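Local coordinates for protein SAM-dependent methyltransferase (Geobacter sulfurreducens, PDB 5BP7) that binds S-adenosyl-L-homocysteine and probably transfers methyl groups from S-adenosylmethionine as a methyltransferase, at residues A[57-66]-A[121-132]; A[42-51]-A[206-214]. All coordinates share one frame; numbering follows the deposited sequence.

Both contacts reach the same mixed seven-stranded sheet. Contact 1 lies within it: strand 62-66 runs parallel to its neighbour 127-133, mostly buried, and backbone hydrogen bonds do the joining, with a charged cluster around R62 at the end where the strands begin. Contact 2 is only partly buried and sets helix 45-54 against strand 202-209, an outermost strand of the sheet, and the residues leading into that helix against the start of helix 212-232. Here side chains do the work, a lysine reaching a strand carbonyl beside small apolar contacts. Helix 45-54 leads along the chain into strand 62-66; the two contacts have centres about 20 Å apart and do not touch.

Contact 1: residues A[57-66]-A[121-132]; sequences LEPGTRVLDL and YVSDDKAGVAAC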
ATOM      1  N   LEU A  57      11.232  12.617 -10.333  1.00 40.30           N
ATOM      2  CA  LEU A  57      12.084  12.698  -9.184  1.00 42.87           C
ATOM      3  C   LEU A  57      13.563  12.850  -9.539  1.00 44.38           C
ATOM      4  O   LEU A  57      14.138  12.034 -10.246  1.00 43.78           O
ATOM      5  CB  LEU A  57      12.007  11.433  -8.378  1.00 42.32           C
ATOM      6  CG  LEU A  57      10.667  10.886  -7.888  1.00 41.98           C
ATOM      7  CD1 LEU A  57      10.745   9.399  -7.625  1.00 40.96           C
ATOM      8  CD2 LEU A  57      10.210  11.641  -6.648  1.00 43.08           C
ATOM      9  N   GLU A  58      14.176  13.893  -9.002  1.00 46.69           N
ATOM     10  CA  GLU A  58      15.589  14.127  -9.210  1.00 48.18           C
ATOM     11  C   GLU A  58      16.419  13.205  -8.301  1.00 47.77           C
ATOM     12  O   GLU A  58      15.949  12.814  -7.236  1.00 46.42           O
ATOM     13  CB  GLU A  58      15.850  15.604  -8.997  1.00 51.13           C
ATOM     14  CG  GLU A  58      15.210  16.431 -10.130  1.00 52.35           C
ATOM     15  CD  GLU A  58      15.008  17.897  -9.780  1.00 56.24           C
ATOM     16  OE1 GLU A  58      15.733  18.393  -8.897  1.00 60.87           O
ATOM     17  OE2 GLU A  58      14.147  18.585 -10.391  1.00 59.00           O
ATOM     18  N   PRO A  59      17.643  12.836  -8.734  1.00 39.93           N
ATOM     19  CA  PRO A  59      18.498  12.035  -7.858  1.00 38.79           C
ATOM     20  C   PRO A  59      18.752  12.712  -6.515  1.00 38.21           C
ATOM     21  O   PRO A  59      18.867  13.934  -6.434  1.00 38.12           O
ATOM     22  CB  PRO A  59      19.809  11.904  -8.642  1.00 40.84           C
ATOM     23  CG  PRO A  59      19.462  12.200 -10.056  1.00 42.07           C
ATOM     24  CD  PRO A  59      18.323  13.174 -10.010  1.00 41.45           C
ATOM     25  N   GLY A  60      18.755  11.910  -5.464  1.00 37.03           N
ATOM     26  CA  GLY A  60      18.973  12.405  -4.125  1.00 37.21           C
ATOM     27  C   GLY A  60      17.710  12.906  -3.429  1.00 36.20           C
ATOM     28  O   GLY A  60      17.786  13.313  -2.299  1.00 35.95           O
ATOM     29  N   THR A  61      16.550  12.889  -4.088  1.00 35.55           N
ATOM     30  CA  THR A  61      15.277  13.276  -3.450  1.00 34.89           C
ATOM     31  C   THR A  61      15.046  12.272  -2.329  1.00 33.83           C
ATOM     32  O   THR A  61      15.246  11.090  -2.529  1.00 32.50           O
ATOM     33  CB  THR A  61      14.086  13.188  -4.437  1.00 34.61           C
ATOM     34  OG1 THR A  61      14.242  14.159  -5.467  1.00 36.26           O
ATOM     35  CG2 THR A  61      12.761  13.402  -3.743  1.00 34.04           C
ATOM     36  N   ARG A  62      14.628  12.768  -1.176  1.00 33.14           N
ATOM     37  CA  ARG A  62      14.357  11.919  -0.035  1.00 33.07           C
ATOM     38  C   ARG A  62      12.881  11.476  -0.057  1.00 32.25           C
ATOM     39  O   ARG A  62      11.968  12.316  -0.155  1.00 31.68           O
ATOM     40  CB  ARG A  62      14.681  12.656   1.283  1.00 34.39           C
ATOM     41  CG  ARG A  62      14.278  11.859   2.515  1.00 34.49           C
ATOM     42  CD  ARG A  62      14.741  12.416   3.839  1.00 36.15           C
ATOM     43  NE  ARG A  62      13.923  11.959   4.960  1.00 36.37           N
ATOM     44  CZ  ARG A  62      13.999  10.765   5.557  1.00 36.66           C
ATOM     45  NH1 ARG A  62      14.854   9.805   5.161  1.00 36.23           N
ATOM     46  NH2 ARG A  62      13.192  10.519   6.580  1.00 37.58           N
ATOM     47  N   VAL A  63      12.662  10.177   0.094  1.00 30.95           N
ATOM     48  CA  VAL A  63      11.320   9.612   0.173  1.00 30.87           C
ATOM     49  C   VAL A  63      11.078   8.957   1.546  1.00 30.62           C
ATOM     50  O   VAL A  63      11.821   8.057   1.947  1.00 30.58           O
ATOM     51  CB  VAL A  63      11.091   8.531  -0.935  1.00 31.25           C
ATOM     52  CG1 VAL A  63       9.669   7.960  -0.860  1.00 30.70           C
ATOM     53  CG2 VAL A  63      11.343   9.097  -2.320  1.00 31.37           C
ATOM     54  N   LEU A  64      10.059   9.414   2.268  1.00 30.50           N
ATOM     55  CA  LEU A  64       9.590   8.755   3.485  1.00 30.73           C
ATOM     56  C   LEU A  64       8.366   7.940   3.125  1.00 30.56           C
ATOM     57  O   LEU A  64       7.403   8.470   2.533  1.00 30.58           O
ATOM     58  CB  LEU A  64       9.205   9.767   4.590  1.00 31.91           C
ATOM     59  CG  LEU A  64       8.562   9.198   5.876  1.00 32.47           C
ATOM     60  CD1 LEU A  64       9.562   8.373   6.641  1.00 32.77           C
ATOM     61  CD2 LEU A  64       8.035  10.314   6.770  1.00 34.43           C
ATOM     62  N   ASP A  65       8.376   6.673   3.513  1.00 30.97           N
ATOM     63  CA  ASP A  65       7.279   5.746   3.202  1.00 31.41           C
ATOM     64  C   ASP A  65       6.770   5.097   4.486  1.00 31.15           C
ATOM     65  O   ASP A  65       7.472   4.315   5.103  1.00 31.17           O
ATOM     66  CB  ASP A  65       7.761   4.686   2.198  1.00 32.15           C
ATOM     67  CG  ASP A  65       6.621   3.845   1.609  1.00 34.08           C
ATOM     68  OD1 ASP A  65       5.421   4.242   1.706  1.00 36.25           O
ATOM     69  OD2 ASP A  65       6.915   2.767   1.017  1.00 35.72           O
ATOM     70  N   LEU A  66       5.553   5.456   4.900  1.00 30.95           N
ATOM     71  CA  LEU A  66       4.929   4.878   6.086  1.00 31.36           C
ATOM     72  C   LEU A  66       4.059   3.691   5.701  1.00 31.34           C
ATOM     73  O   LEU A  66       3.144   3.817   4.863  1.00 31.55           O
ATOM     74  CB  LEU A  66       4.078   5.914   6.816  1.00 32.25           C
ATOM     75  CG  LEU A  66       4.769   7.211   7.253  1.00 32.52           C
ATOM     76  CD1 LEU A  66       3.841   7.999   8.151  1.00 34.25           C
ATOM     77  CD2 LEU A  66       6.081   6.945   7.970  1.00 32.64           C
ATOM     78  N   TYR A 121       4.279   9.031  13.328  1.00 35.24           N
ATOM     79  CA  TYR A 121       5.662   9.154  12.939  1.00 37.11           C
ATOM     80  C   TYR A 121       5.835  10.453  12.165  1.00 36.42           C
ATOM     81  O   TYR A 121       5.235  10.637  11.118  1.00 35.30           O
ATOM     82  CB  TYR A 121       6.129   7.958  12.091  1.00 38.49           C
ATOM     83  CG  TYR A 121       7.637   7.919  11.864  1.00 41.34           C
ATOM     84  CD1 TYR A 121       8.233   8.651  10.817  1.00 41.56           C
ATOM     85  CD2 TYR A 121       8.475   7.128  12.679  1.00 44.07           C
ATOM     86  CE1 TYR A 121       9.612   8.618  10.610  1.00 43.94           C
ATOM     87  CE2 TYR A 121       9.864   7.073  12.473  1.00 45.84           C
ATOM     88  CZ  TYR A 121      10.428   7.832  11.447  1.00 46.06           C
ATOM     89  OH  TYR A 121      11.794   7.769  11.229  1.00 49.58           O
ATOM     90  N   VAL A 122       6.704  11.314  12.672  1.00 36.58           N
ATOM     91  CA  VAL A 122       7.119  12.530  11.991  1.00 36.69           C
ATOM     92  C   VAL A 122       8.656  12.512  11.869  1.00 37.09           C
ATOM     93  O   VAL A 122       9.357  12.325  12.849  1.00 36.39           O
ATOM     94  CB  VAL A 122       6.706  13.786  12.767  1.00 37.96           C
ATOM     95  CG1 VAL A 122       7.159  15.055  12.038  1.00 37.80           C
ATOM     96  CG2 VAL A 122       5.211  13.791  12.961  1.00 37.92           C
ATOM     97  N   SER A 123       9.159  12.686  10.651  1.00 37.05           N
ATOM     98  CA  SER A 123      10.592  12.692  10.419  1.00 38.56           C
ATOM     99  C   SER A 123      11.121  14.100  10.691  1.00 39.52           C
ATOM    100  O   SER A 123      10.547  15.083  10.240  1.00 37.90           O
ATOM    101  CB  SER A 123      10.889  12.287   8.986  1.00 38.23           C
ATOM    102  OG  SER A 123      12.271  12.076   8.835  1.00 39.60           O
ATOM    103  N   ASP A 124      12.211  14.202  11.431  1.00 40.74           N
ATOM    104  CA  ASP A 124      12.954  15.481  11.525  1.00 43.05           C
ATOM    105  C   ASP A 124      13.634  15.805  10.181  1.00 41.17           C
ATOM    106  O   ASP A 124      13.827  16.955   9.840  1.00 39.65           O
ATOM    107  CB  ASP A 124      13.976  15.445  12.671  1.00 46.17           C
ATOM    108  CG  ASP A 124      13.311  15.297  14.046  1.00 48.71           C
ATOM    109  OD1 ASP A 124      12.301  15.963  14.299  1.00 48.85           O
ATOM    110  OD2 ASP A 124      13.795  14.483  14.867  1.00 54.10           O
ATOM    111  N   ASP A 125      14.058  14.756   9.489  1.00 39.31           N
ATOM    112  CA  ASP A 125      14.587  14.839   8.152  1.00 39.35           C
ATOM    113  C   ASP A 125      13.422  14.935   7.158  1.00 37.58           C
ATOM    114  O   ASP A 125      12.861  13.932   6.780  1.00 36.28           O
ATOM    115  CB  ASP A 125      15.445  13.572   7.939  1.00 39.59           C
ATOM    116  CG  ASP A 125      16.191  13.584   6.645  1.00 40.68           C
ATOM    117  OD1 ASP A 125      16.146  14.606   5.897  1.00 40.69           O
ATOM    118  OD2 ASP A 125      16.802  12.528   6.368  1.00 40.76           O
ATOM    119  N   LYS A 126      13.092  16.150   6.711  1.00 36.55           N
ATOM    120  CA  LYS A 126      11.926  16.351   5.861  1.00 35.92           C
ATOM    121  C   LYS A 126      12.130  15.720   4.474  1.00 34.52           C
ATOM    122  O   LYS A 126      13.226  15.742   3.899  1.00 35.06           O
ATOM    123  CB  LYS A 126      11.573  17.849   5.698  1.00 37.39           C
ATOM    124  CG  LYS A 126      11.357  18.666   6.971  1.00 38.62           C
ATOM    125  CD  LYS A 126      10.224  18.138   7.804  1.00 39.35           C
ATOM    126  CE  LYS A 126      10.118  18.817   9.179  1.00 41.62           C
ATOM    127  NZ  LYS A 126       9.473  17.867  10.155  1.00 41.36           N
ATOM    128  N   ALA A 127      11.041  15.231   3.915  1.00 33.28           N
ATOM    129  CA  ALA A 127      11.086  14.464   2.673  1.00 32.78           C
ATOM    130  C   ALA A 127      10.470  15.237   1.510  1.00 32.72           C
ATOM    131  O   ALA A 127       9.465  15.920   1.685  1.00 33.16           O
ATOM    132  CB  ALA A 127      10.363  13.149   2.864  1.00 31.69           C
ATOM    133  N   GLY A 128      11.091  15.126   0.339  1.00 32.45           N
ATOM    134  CA  GLY A 128      10.518  15.621  -0.915  1.00 32.57           C
ATOM    135  C   GLY A 128       9.299  14.821  -1.381  1.00 31.42           C
ATOM    136  O   GLY A 128       8.437  15.357  -2.066  1.00 30.69           O
ATOM    137  N   VAL A 129       9.225  13.554  -0.975  1.00 30.63           N
ATOM    138  CA  VAL A 129       8.019  12.746  -1.118  1.00 30.15           C
ATOM    139  C   VAL A 129       7.698  12.085   0.222  1.00 30.62           C
ATOM    140  O   VAL A 129       8.560  11.397   0.784  1.00 32.28           O
ATOM    141  CB  VAL A 129       8.207  11.660  -2.184  1.00 29.73           C
ATOM    142  CG1 VAL A 129       6.973  10.792  -2.291  1.00 29.06           C
ATOM    143  CG2 VAL A 129       8.519  12.296  -3.529  1.00 30.24           C
ATOM    144  N   ALA A 130       6.492  12.327   0.750  1.00 30.07           N
ATOM    145  CA  ALA A 130       6.031  11.711   1.987  1.00 30.32           C
ATOM    146  C   ALA A 130       4.835  10.843   1.643  1.00 30.67           C
ATOM    147  O   ALA A 130       3.774  11.360   1.234  1.00 31.54           O
ATOM    148  CB  ALA A 130       5.634  12.762   2.998  1.00 31.01           C
ATOM    149  N   ALA A 131       4.977   9.536   1.845  1.00 30.06           N
ATOM    150  CA  ALA A 131       4.054   8.562   1.304  1.00 29.93           C
ATOM    151  C   ALA A 131       3.403   7.644   2.330  1.00 30.05           C
ATOM    152  O   ALA A 131       4.034   7.204   3.269  1.00 30.34           O
ATOM    153  CB  ALA A 131       4.772   7.720   0.282  1.00 30.24           C
ATOM    154  N   CYS A 132       2.124   7.345   2.111  1.00 30.52           N
ATOM    155  CA  CYS A 132       1.435   6.248   2.797  1.00 30.69           C
ATOM    156  C   CYS A 132       0.538   5.569   1.772  1.00 30.65           C
ATOM    157  O   CYS A 132      -0.572   6.052   1.447  1.00 30.30           O
ATOM    158  CB  CYS A 132       0.632   6.748   3.985  1.00 31.47           C
ATOM    159  SG  CYS A 132      -0.231   5.410   4.847  1.00 33.62           S
TER
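R62 turns its CG anti to the backbone N (chi1 174°) and runs extended to NE, which carries the guanidinium along the loop 123-126; D125, with chi1 -174°, folds its carboxylate over one face of that group. The two planes stack only 12° apart, with D125 OD2 3.3 Å from R62 NE, a salt bridge of charge alone since no N-H points at the oxygen. The N-H of R62 NE goes instead to D125 O at 2.9 Å, approaching from above the carbonyl plane, while S123 OG donates to the same oxygen from the opposite face. NH2 adds a weak bond to S123 OG, and NH1 turns away to T86. Beyond this cluster the strands pair in parallel, 62-66 and 127-133 being neighbours in the middle of a Rossmann-like methyltransferase sheet: V129 N bonds to R62 O, L64 N to V129 O, A131 N to L64 O, and L66 N to A131 O at 2.8 Å. V63 and V129 lie side by side on the face covered by helix 72-81, with V63 CG2 4.1 Å from V129 CB. On the other face L64 CB rests 4.0 Å from A127 CB, and the methyls L64 CD1 and L66 CD2 touch the Y121 ring at CE1 and CD1.

Contact 2: residues A[42-51]-A[206-214]; sequences PITPEKLTTL and EMVLADQDG
K47 reaches across from the first turns of its helix to the edge strand, and its bends decide where the ammonium lands. CG stands anti to the carbonyl carbon (chi1 -74°), then the chain kinks at chi2 (-94°) and again at chi4, laying K47 CD against V208 CG1 at 3.5 Å, a tight carbon pair. From there K47 NZ drops into the carbonyl plane of L209 and donates to L209 O at 2.8 Å. A water accepts from K47 NZ as well and gives a weak bond to D211 OD1, while D211 OD2 stays 4.1 Å from K47 NZ, near but short of a salt bridge.

V208 splits its branches between two helix residues: CG1 meets the lysine chain, and V208 CG2 lies 3.8 Å from L51 CD1, the two side chains crossing at a slant. Toward the start of the helix, I43 CG2 touches A210 CB, and P42 O presses on that same methyl. G214 lets the backbones come close, its CA meeting T44 CG2 at 3.9 Å and P42 O through a CA-H...O contact.

Both helices begin here with a side-chain N-cap. T44 holds OG1 between its backbone N and carbonyl carbon (chi1 58°), where it accepts from K47 N, and D211 brings OD1 to G214 N at 3.0 Å. The 42-44 segment directly follows H40 and N41, which bind S-adenosyl-L-homocysteine, and W263 of strand 261-270 packs against P42 and I43. With an ammonium bonded to a strand carbonyl and a carboxylate close by, the lysine's positive charge is probably stabilised, and its aliphatic stem serves as apolar surface for V208.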
ATOM      1  N   PRO A  42      -2.955  -3.599  -4.931  1.00 36.98           N
ATOM      2  CA  PRO A  42      -3.410  -4.003  -6.249  1.00 38.03           C
ATOM      3  C   PRO A  42      -2.836  -3.189  -7.398  1.00 38.00           C
ATOM      4  O   PRO A  42      -3.554  -2.887  -8.329  1.00 41.20           O
ATOM      5  CB  PRO A  42      -4.944  -3.859  -6.153  1.00 38.73           C
ATOM      6  CG  PRO A  42      -5.149  -2.770  -5.174  1.00 39.19           C
ATOM      7  CD  PRO A  42      -3.986  -2.822  -4.212  1.00 38.34           C
ATOM      8  N   ILE A  43      -1.560  -2.877  -7.376  1.00 37.32           N
ATOM      9  CA  ILE A  43      -0.920  -2.333  -8.561  1.00 37.82           C
ATOM     10  C   ILE A  43       0.236  -3.199  -9.006  1.00 36.36           C
ATOM     11  O   ILE A  43       0.940  -3.783  -8.196  1.00 36.01           O
ATOM     12  CB  ILE A  43      -0.444  -0.894  -8.388  1.00 38.55           C
ATOM     13  CG1 ILE A  43       0.382  -0.748  -7.134  1.00 39.13           C
ATOM     14  CG2 ILE A  43      -1.642   0.050  -8.365  1.00 39.91           C
ATOM     15  CD1 ILE A  43       1.324   0.420  -7.257  1.00 39.88           C
ATOM     16  N   THR A  44       0.402  -3.258 -10.318  1.00 35.89           N
ATOM     17  CA  THR A  44       1.428  -4.074 -10.947  1.00 35.42           C
ATOM     18  C   THR A  44       2.798  -3.429 -10.797  1.00 34.61           C
ATOM     19  O   THR A  44       2.896  -2.218 -10.499  1.00 34.34           O
ATOM     20  CB  THR A  44       1.138  -4.266 -12.447  1.00 35.93           C
ATOM     21  OG1 THR A  44       1.069  -2.994 -13.096  1.00 35.26           O
ATOM     22  CG2 THR A  44      -0.179  -5.009 -12.661  1.00 36.63           C
ATOM     23  N   PRO A  45       3.870  -4.223 -11.000  1.00 34.14           N
ATOM     24  CA  PRO A  45       5.214  -3.647 -11.074  1.00 33.50           C
ATOM     25  C   PRO A  45       5.351  -2.593 -12.168  1.00 33.21           C
ATOM     26  O   PRO A  45       6.015  -1.575 -11.943  1.00 33.07           O
ATOM     27  CB  PRO A  45       6.104  -4.856 -11.386  1.00 34.78           C
ATOM     28  CG  PRO A  45       5.346  -6.036 -10.833  1.00 35.20           C
ATOM     29  CD  PRO A  45       3.903  -5.701 -11.079  1.00 35.01           C
ATOM     30  N   GLU A  46       4.722  -2.816 -13.319  1.00 32.94           N
ATOM     31  CA  GLU A  46       4.758  -1.839 -14.408  1.00 33.01           C
ATOM     32  C   GLU A  46       4.114  -0.521 -13.955  1.00 32.30           C
ATOM     33  O   GLU A  46       4.624   0.566 -14.251  1.00 31.58           O
ATOM     34  CB  GLU A  46       4.103  -2.385 -15.693  1.00 33.82           C
ATOM     35  N   LYS A  47       3.010  -0.614 -13.218  1.00 32.56           N
ATOM     36  CA  LYS A  47       2.349   0.589 -12.659  1.00 32.86           C
ATOM     37  C   LYS A  47       3.191   1.305 -11.626  1.00 32.54           C
ATOM     38  O   LYS A  47       3.195   2.531 -11.572  1.00 32.49           O
ATOM     39  CB  LYS A  47       0.992   0.268 -12.029  1.00 33.47           C
ATOM     40  CG  LYS A  47      -0.091  -0.005 -13.021  1.00 34.32           C
ATOM     41  CD  LYS A  47      -0.870   1.254 -13.324  1.00 34.88           C
ATOM     42  CE  LYS A  47      -1.941   0.981 -14.365  1.00 35.76           C
ATOM     43  NZ  LYS A  47      -3.178   0.385 -13.802  1.00 36.45           N
ATOM     44  N   LEU A  48       3.887   0.547 -10.791  1.00 32.92           N
ATOM     45  CA  LEU A  48       4.778   1.146  -9.798  1.00 32.72           C
ATOM     46  C   LEU A  48       5.925   1.929 -10.445  1.00 32.78           C
ATOM     47  O   LEU A  48       6.285   3.011  -9.982  1.00 32.65           O
ATOM     48  CB  LEU A  48       5.316   0.067  -8.859  1.00 33.60           C
ATOM     49  CG  LEU A  48       5.979   0.532  -7.568  1.00 34.24           C
ATOM     50  CD1 LEU A  48       5.014   1.317  -6.688  1.00 34.29           C
ATOM     51  CD2 LEU A  48       6.517  -0.670  -6.787  1.00 34.70           C
ATOM     52  N   THR A  49       6.483   1.367 -11.520  1.00 32.42           N
ATOM     53  CA  THR A  49       7.452   2.043 -12.371  1.00 32.30           C
ATOM     54  C   THR A  49       6.896   3.309 -13.015  1.00 31.86           C
ATOM     55  O   THR A  49       7.542   4.346 -13.025  1.00 32.11           O
ATOM     56  CB  THR A  49       7.924   1.104 -13.499  1.00 33.16           C
ATOM     57  OG1 THR A  49       8.535  -0.049 -12.915  1.00 33.81           O
ATOM     58  CG2 THR A  49       8.952   1.783 -14.448  1.00 33.83           C
ATOM     59  N   THR A  50       5.716   3.204 -13.580  1.00 31.21           N
ATOM     60  CA  THR A  50       5.025   4.348 -14.161  1.00 31.51           C
ATOM     61  C   THR A  50       4.892   5.476 -13.130  1.00 31.22           C
ATOM     62  O   THR A  50       5.141   6.641 -13.439  1.00 32.17           O
ATOM     63  CB  THR A  50       3.633   3.915 -14.700  1.00 31.78           C
ATOM     64  OG1 THR A  50       3.808   3.083 -15.849  1.00 32.25           O
ATOM     65  CG2 THR A  50       2.774   5.088 -15.102  1.00 32.45           C
ATOM     66  N   LEU A  51       4.482   5.119 -11.923  1.00 30.63           N
ATOM     67  CA  LEU A  51       4.311   6.088 -10.850  1.00 30.68           C
ATOM     68  C   LEU A  51       5.611   6.821 -10.553  1.00 30.96           C
ATOM     69  O   LEU A  51       5.634   8.054 -10.517  1.00 30.63           O
ATOM     70  CB  LEU A  51       3.774   5.423  -9.579  1.00 30.38           C
ATOM     71  CG  LEU A  51       3.618   6.324  -8.348  1.00 30.91           C
ATOM     72  CD1 LEU A  51       2.750   7.557  -8.610  1.00 31.54           C
ATOM     73  CD2 LEU A  51       3.038   5.491  -7.223  1.00 31.02           C
ATOM     74  N   GLU A 206      -0.872  14.408  -9.571  1.00 30.24           N
ATOM     75  CA  GLU A 206      -0.684  13.198 -10.386  1.00 30.12           C
ATOM     76  C   GLU A 206      -1.483  12.047  -9.780  1.00 30.49           C
ATOM     77  O   GLU A 206      -1.931  12.128  -8.636  1.00 29.80           O
ATOM     78  CB  GLU A 206       0.800  12.812 -10.514  1.00 30.17           C
ATOM     79  CG  GLU A 206       1.425  13.074 -11.885  1.00 30.53           C
ATOM     80  CD  GLU A 206       0.993  12.074 -12.962  1.00 31.08           C
ATOM     81  OE1 GLU A 206       0.093  11.222 -12.726  1.00 31.21           O
ATOM     82  OE2 GLU A 206       1.563  12.128 -14.077  1.00 31.75           O
HETATM   83  N   MSE A 207      -1.694  10.996 -10.574  1.00 31.50           N
HETATM   84  CA  MSE A 207      -2.392   9.803 -10.093  1.00 32.27           C
HETATM   85  C   MSE A 207      -2.162   8.610 -10.975  1.00 31.73           C
HETATM   86  O   MSE A 207      -2.091   8.707 -12.201  1.00 31.18           O
HETATM   87  CB  MSE A 207      -3.910   9.979  -9.860  1.00 33.88           C
HETATM   88  CG  MSE A 207      -4.725  10.244 -11.096  1.00 35.45           C
HETATM   89 SE   MSE A 207      -6.653  10.424 -10.656  1.00 38.56          SE
HETATM   90  CE  MSE A 207      -7.319  10.390 -12.497  1.00 38.91           C
ATOM     91  N   VAL A 208      -2.006   7.470 -10.323  1.00 31.56           N
ATOM     92  CA  VAL A 208      -1.920   6.180 -11.005  1.00 32.34           C
ATOM     93  C   VAL A 208      -2.942   5.278 -10.335  1.00 31.93           C
ATOM     94  O   VAL A 208      -2.883   5.069  -9.130  1.00 32.43           O
ATOM     95  CB  VAL A 208      -0.501   5.578 -10.919  1.00 32.51           C
ATOM     96  CG1 VAL A 208      -0.418   4.270 -11.654  1.00 32.75           C
ATOM     97  CG2 VAL A 208       0.522   6.524 -11.545  1.00 33.30           C
ATOM     98  N   LEU A 209      -3.897   4.796 -11.111  1.00 31.98           N
ATOM     99  CA  LEU A 209      -4.998   3.977 -10.599  1.00 32.36           C
ATOM    100  C   LEU A 209      -4.804   2.535 -11.001  1.00 32.30           C
ATOM    101  O   LEU A 209      -4.368   2.241 -12.121  1.00 33.18           O
ATOM    102  CB  LEU A 209      -6.342   4.473 -11.123  1.00 32.56           C
ATOM    103  CG  LEU A 209      -6.602   5.957 -10.897  1.00 33.67           C
ATOM    104  CD1 LEU A 209      -7.997   6.320 -11.407  1.00 35.12           C
ATOM    105  CD2 LEU A 209      -6.448   6.366  -9.450  1.00 33.43           C
ATOM    106  N   ALA A 210      -5.148   1.640 -10.090  1.00 31.75           N
ATOM    107  CA  ALA A 210      -5.149   0.213 -10.386  1.00 32.59           C
ATOM    108  C   ALA A 210      -6.151  -0.092 -11.469  1.00 33.33           C
ATOM    109  O   ALA A 210      -7.158   0.600 -11.630  1.00 33.28           O
ATOM    110  CB  ALA A 210      -5.517  -0.578  -9.144  1.00 32.94           C
ATOM    111  N   ASP A 211      -5.904  -1.159 -12.193  1.00 34.57           N
ATOM    112  CA  ASP A 211      -6.989  -1.765 -12.979  1.00 35.79           C
ATOM    113  C   ASP A 211      -7.284  -3.145 -12.409  1.00 34.19           C
ATOM    114  O   ASP A 211      -6.646  -3.588 -11.455  1.00 32.98           O
ATOM    115  CB  ASP A 211      -6.671  -1.772 -14.494  1.00 38.01           C
ATOM    116  CG  ASP A 211      -5.496  -2.655 -14.857  1.00 39.80           C
ATOM    117  OD1 ASP A 211      -5.002  -3.443 -14.014  1.00 40.49           O
ATOM    118  OD2 ASP A 211      -5.052  -2.555 -16.023  1.00 44.83           O
ATOM    119  N   GLN A 212      -8.223  -3.845 -13.012  1.00 34.01           N
ATOM    120  CA  GLN A 212      -8.606  -5.162 -12.499  1.00 34.19           C
ATOM    121  C   GLN A 212      -7.473  -6.189 -12.542  1.00 33.57           C
ATOM    122  O   GLN A 212      -7.424  -7.079 -11.696  1.00 33.70           O
ATOM    123  CB  GLN A 212      -9.853  -5.655 -13.215  1.00 34.99           C
ATOM    124  CG  GLN A 212     -11.067  -4.776 -12.906  1.00 35.85           C
ATOM    125  CD  GLN A 212     -12.289  -5.144 -13.724  1.00 36.13           C
ATOM    126  OE1 GLN A 212     -12.181  -5.353 -14.919  1.00 36.95           O
ATOM    127  NE2 GLN A 212     -13.449  -5.268 -13.071  1.00 36.57           N
ATOM    128  N   ASP A 213      -6.579  -6.073 -13.523  1.00 33.70           N
ATOM    129  CA  ASP A 213      -5.388  -6.936 -13.620  1.00 34.46           C
ATOM    130  C   ASP A 213      -4.440  -6.759 -12.429  1.00 33.95           C
ATOM    131  O   ASP A 213      -3.829  -7.732 -11.967  1.00 33.66           O
ATOM    132  CB  ASP A 213      -4.605  -6.675 -14.911  1.00 35.65           C
ATOM    133  CG  ASP A 213      -5.330  -7.182 -16.171  1.00 37.71           C
ATOM    134  OD1 ASP A 213      -6.067  -8.210 -16.123  1.00 38.12           O
ATOM    135  OD2 ASP A 213      -5.136  -6.545 -17.237  1.00 38.85           O
ATOM    136  N   GLY A 214      -4.346  -5.529 -11.925  1.00 33.01           N
ATOM    137  CA  GLY A 214      -3.582  -5.260 -10.719  1.00 32.58           C
ATOM    138  C   GLY A 214      -4.195  -5.887  -9.466  1.00 32.19           C
ATOM    139  O   GLY A 214      -3.493  -6.451  -8.629  1.00 32.19           O
TER
HETATM  140  O   HOH W   1      -2.687  -2.140 -11.924  1.00 22.72           O